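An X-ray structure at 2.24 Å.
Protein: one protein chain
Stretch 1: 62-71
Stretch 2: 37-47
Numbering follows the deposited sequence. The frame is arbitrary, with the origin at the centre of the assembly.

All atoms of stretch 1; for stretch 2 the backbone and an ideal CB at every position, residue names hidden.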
# COMPACT_ATOMS: atom_id res chain seq x y z
N GLU E 62 25.58 -23.34 6.84
CA GLU E 62 25.95 -22.88 8.17
C GLU E 62 26.35 -21.45 7.93
O GLU E 62 27.09 -21.17 6.99
CB GLU E 62 27.19 -23.59 8.72
CG GLU E 62 27.08 -25.07 8.96
CD GLU E 62 28.34 -25.63 9.59
OE1 GLU E 62 28.60 -25.34 10.78
OE2 GLU E 62 29.09 -26.34 8.88
N ILE E 63 25.85 -20.53 8.74
CA ILE E 63 26.24 -19.14 8.59
C ILE E 63 27.08 -18.85 9.84
O ILE E 63 26.54 -18.49 10.89
CB ILE E 63 25.02 -18.20 8.54
CG1 ILE E 63 24.00 -18.71 7.51
CG2 ILE E 63 25.45 -16.81 8.10
CD1 ILE E 63 24.55 -18.74 6.09
N LYS E 64 28.39 -19.04 9.72
CA LYS E 64 29.30 -18.83 10.85
C LYS E 64 30.57 -18.03 10.55
O LYS E 64 31.02 -17.94 9.41
CB LYS E 64 29.72 -20.17 11.45
CG LYS E 64 28.62 -20.94 12.16
CD LYS E 64 29.19 -22.24 12.72
CE LYS E 64 28.13 -23.06 13.44
NZ LYS E 64 28.71 -24.32 14.01
N GLY E 65 31.14 -17.49 11.62
CA GLY E 65 32.36 -16.71 11.54
C GLY E 65 32.69 -16.38 12.98
O GLY E 65 31.79 -16.34 13.82
N ASP E 66 33.96 -16.17 13.29
CA ASP E 66 34.32 -15.84 14.66
C ASP E 66 34.46 -14.34 14.86
O ASP E 66 34.37 -13.85 15.99
CB ASP E 66 35.62 -16.54 15.07
CG ASP E 66 35.46 -18.05 15.21
OD1 ASP E 66 34.51 -18.50 15.89
OD2 ASP E 66 36.30 -18.78 14.65
N ASP E 67 34.68 -13.61 13.77
CA ASP E 67 34.85 -12.17 13.86
C ASP E 67 34.29 -11.48 12.62
O ASP E 67 34.85 -11.60 11.52
CB ASP E 67 36.33 -11.86 14.03
CG ASP E 67 36.58 -10.46 14.51
OD1 ASP E 67 35.81 -9.99 15.38
OD2 ASP E 67 37.56 -9.84 14.04
N MET E 68 33.22 -10.72 12.80
CA MET E 68 32.55 -10.04 11.69
C MET E 68 32.02 -8.67 12.09
O MET E 68 31.68 -8.43 13.26
CB MET E 68 31.39 -10.94 11.23
CG MET E 68 30.67 -10.60 9.91
SD MET E 68 29.29 -11.74 9.55
CE MET E 68 30.11 -12.90 8.74
N VAL E 69 31.98 -7.75 11.12
CA VAL E 69 31.41 -6.41 11.34
C VAL E 69 29.95 -6.54 10.87
O VAL E 69 29.69 -6.88 9.71
CB VAL E 69 32.13 -5.33 10.48
CG1 VAL E 69 31.36 -4.02 10.56
CG2 VAL E 69 33.55 -5.11 10.98
N HIS E 70 29.01 -6.28 11.77
CA HIS E 70 27.58 -6.40 11.45
C HIS E 70 26.87 -5.07 11.26
O HIS E 70 27.15 -4.09 11.98
CB HIS E 70 26.86 -7.17 12.56
CG HIS E 70 27.39 -8.55 12.79
ND1 HIS E 70 27.10 -9.61 11.96
CD2 HIS E 70 28.20 -9.04 13.76
CE1 HIS E 70 27.71 -10.70 12.40
NE2 HIS E 70 28.39 -10.38 13.49
N TYR E 71 25.95 -5.03 10.30
CA TYR E 71 25.17 -3.82 10.07
C TYR E 71 23.71 -4.21 10.14
O TYR E 71 23.26 -5.06 9.38
CB TYR E 71 25.43 -3.20 8.69
CG TYR E 71 26.86 -2.83 8.41
CD1 TYR E 71 27.80 -3.82 8.14
CD2 TYR E 71 27.27 -1.50 8.39
CE1 TYR E 71 29.12 -3.50 7.86
CE2 TYR E 71 28.60 -1.16 8.11
CZ TYR E 71 29.52 -2.18 7.84
OH TYR E 71 30.83 -1.88 7.55
N UNK E 37 20.43 2.60 11.98
CA UNK E 37 21.51 1.74 11.56
C UNK E 37 22.36 1.53 12.81
O UNK E 37 22.79 2.50 13.45
CB UNK E 37 22.31 2.34 10.40
N UNK E 38 22.56 0.27 13.18
CA UNK E 38 23.36 -0.09 14.34
C UNK E 38 24.53 -0.93 13.85
O UNK E 38 24.34 -1.96 13.21
CB UNK E 38 22.53 -0.84 15.38
N UNK E 39 25.74 -0.48 14.14
CA UNK E 39 26.95 -1.17 13.71
C UNK E 39 27.72 -1.70 14.89
O UNK E 39 27.99 -0.99 15.85
CB UNK E 39 27.84 -0.24 12.88
N UNK E 40 28.06 -2.98 14.81
CA UNK E 40 28.81 -3.62 15.87
C UNK E 40 29.75 -4.69 15.32
O UNK E 40 29.79 -4.94 14.11
CB UNK E 40 27.85 -4.23 16.90
N UNK E 41 30.51 -5.31 16.22
CA UNK E 41 31.45 -6.35 15.85
C UNK E 41 31.29 -7.54 16.79
O UNK E 41 30.94 -7.38 17.96
CB UNK E 41 32.89 -5.82 15.88
N UNK E 42 31.52 -8.74 16.26
CA UNK E 42 31.38 -9.92 17.08
C UNK E 42 31.33 -11.18 16.25
O UNK E 42 31.65 -11.16 15.05
CB UNK E 42 30.12 -9.81 17.95
N UNK E 43 30.94 -12.28 16.88
CA UNK E 43 30.84 -13.57 16.21
C UNK E 43 29.55 -13.67 15.40
O UNK E 43 28.59 -12.92 15.63
CB UNK E 43 30.91 -14.71 17.23
N UNK E 44 29.54 -14.61 14.47
CA UNK E 44 28.38 -14.83 13.63
C UNK E 44 28.02 -16.31 13.63
O UNK E 44 28.75 -17.13 13.07
CB UNK E 44 28.64 -14.33 12.21
N UNK E 45 26.93 -16.66 14.30
CA UNK E 45 26.48 -18.04 14.33
C UNK E 45 24.95 -17.99 14.30
O UNK E 45 24.29 -17.92 15.34
CB UNK E 45 27.01 -18.79 15.56
N UNK E 46 24.41 -18.01 13.09
CA UNK E 46 22.98 -17.90 12.88
C UNK E 46 22.18 -19.15 13.20
O UNK E 46 22.39 -20.19 12.60
CB UNK E 46 22.72 -17.51 11.42
N UNK E 47 21.26 -19.01 14.14
CA UNK E 47 20.39 -20.11 14.53
C UNK E 47 19.42 -20.39 13.37
O UNK E 47 18.87 -19.47 12.76
CB UNK E 47 19.64 -19.78 15.82

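Stretch 2 pairs with stretch 1 as an antiparallel strand; as in any extended strand the side chains alternate, 39, 41 and 45 to the face of Val69 and Tyr71, 40 and 44 to that of Met68 and His70.

Position 37 points its CB sideways, with nothing of stretch 1 within 5.5 Å; only a side chain with some reach could touch it. Leu37 does, placing CD1 4.1 Å from Tyr71 CB. Position 38 is equally unconstrained, and Val38 makes no side-chain contact.

At 39 the CB lies 4.7 Å from Tyr71 CD2. A beta-branched aliphatic would suit, though others could. Val39 packs CG2 3.8 Å from Tyr71 CD2 and CG1 4.3 Å from Val69 CG1.

Position 40 pairs with His70 through two backbone hydrogen bonds, His70 N to O of 40 (2.8 Å) and N of 40 to His70 O. Its CB keeps its distance from the imidazole, leaving room for a large, flat or aliphatic group. Phe40, with chi1 p, swings its ring back so that His70 CB sits over its face, 3.5 Å from the centroid; the two rings are slid apart and barely overlap.

From 41 the CB is 5.1 Å from Asp67 OD1, a carboxylate that invites a long cation; lysine or arginine would serve. Arg41 extends fully, its NE donating to Asp67 OD1 at 3.1 Å, and a salt bridge forms.

Position 42 has phi/psi of 165/-167, where a CB would jam against the preceding carbonyl oxygen. That calls for glycine, and Gly42 is found. Its N donates to Met68 O and its O accepts from Met68 N (2.8 Å).

Between this pair and that of 44 with Gly65 the register slips by one, a beta bulge. At 43 the CB points sideways, 3.8 Å from Asp66 O, and a polar, flexible chain would do. Lys43 brings CG to 3.2 Å from Asp66 O, then leads away.

Position 44 is tighter: its CB lies 3.8 Å from both Met68 SD and His70 CE1. Alanine, serine, cysteine or perhaps valine could be considered. Cys44 turns SG to 4.1 Å from Ile63 CG2, at the edge of the imidazole.

At 45 the CB sits 4.3 Å from Lys64 CG, beside a chain that ends in an amine, so polar or acidic groups look reasonable. Asn45 brings OD1 to 3.0 Å from Lys64 CE.

The CB of 46 is 3.8 Å from Ile63 CB, favouring an aliphatic; Val46 sets CG2 3.5 Å from Ile63 CB, while its N donates to Ile63 O. Position 47 points away and is Lys47.

Stretch 2 (37-47) LVVFRGKCNVK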
# COMPACT_ATOMS: atom_id res chain seq x y z
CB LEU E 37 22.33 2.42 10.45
CG LEU E 37 23.64 1.71 10.05
CD1 LEU E 37 23.38 0.29 9.55
CD2 LEU E 37 24.32 2.54 8.99
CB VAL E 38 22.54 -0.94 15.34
CG1 VAL E 38 23.42 -1.30 16.55
CG2 VAL E 38 21.31 -0.17 15.79
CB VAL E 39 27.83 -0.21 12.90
CG1 VAL E 39 29.07 -0.93 12.41
CG2 VAL E 39 27.02 0.35 11.73
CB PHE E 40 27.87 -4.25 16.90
CG PHE E 40 26.85 -5.19 16.30
CD1 PHE E 40 25.82 -4.69 15.51
CD2 PHE E 40 26.90 -6.56 16.55
CE1 PHE E 40 24.83 -5.54 14.99
CE2 PHE E 40 25.92 -7.43 16.04
CZ PHE E 40 24.88 -6.92 15.25
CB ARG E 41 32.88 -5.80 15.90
CG ARG E 41 33.95 -6.75 15.37
CD ARG E 41 35.33 -6.10 15.48
NE ARG E 41 36.43 -6.98 15.08
CZ ARG E 41 37.72 -6.66 15.14
NH1 ARG E 41 38.10 -5.47 15.60
NH2 ARG E 41 38.65 -7.52 14.75
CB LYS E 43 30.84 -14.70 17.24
CG LYS E 43 32.08 -14.78 18.10
CD LYS E 43 31.96 -15.89 19.14
CE LYS E 43 33.17 -15.91 20.05
NZ LYS E 43 33.36 -14.60 20.75
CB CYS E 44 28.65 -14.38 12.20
SG CYS E 44 27.28 -14.71 11.06
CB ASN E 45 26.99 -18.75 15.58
CG ASN E 45 26.63 -20.22 15.60
OD1 ASN E 45 26.47 -20.84 14.55
ND2 ASN E 45 26.52 -20.79 16.79
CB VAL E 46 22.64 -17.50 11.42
CG1 VAL E 46 21.14 -17.26 11.28
CG2 VAL E 46 23.41 -16.26 11.02
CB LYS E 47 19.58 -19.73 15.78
CG LYS E 47 20.41 -19.58 17.04
CD LYS E 47 19.51 -19.22 18.22
CE LYS E 47 20.28 -19.17 19.53
NZ LYS E 47 21.39 -18.18 19.52
O HOH W 1 24.45 -21.65 11.19
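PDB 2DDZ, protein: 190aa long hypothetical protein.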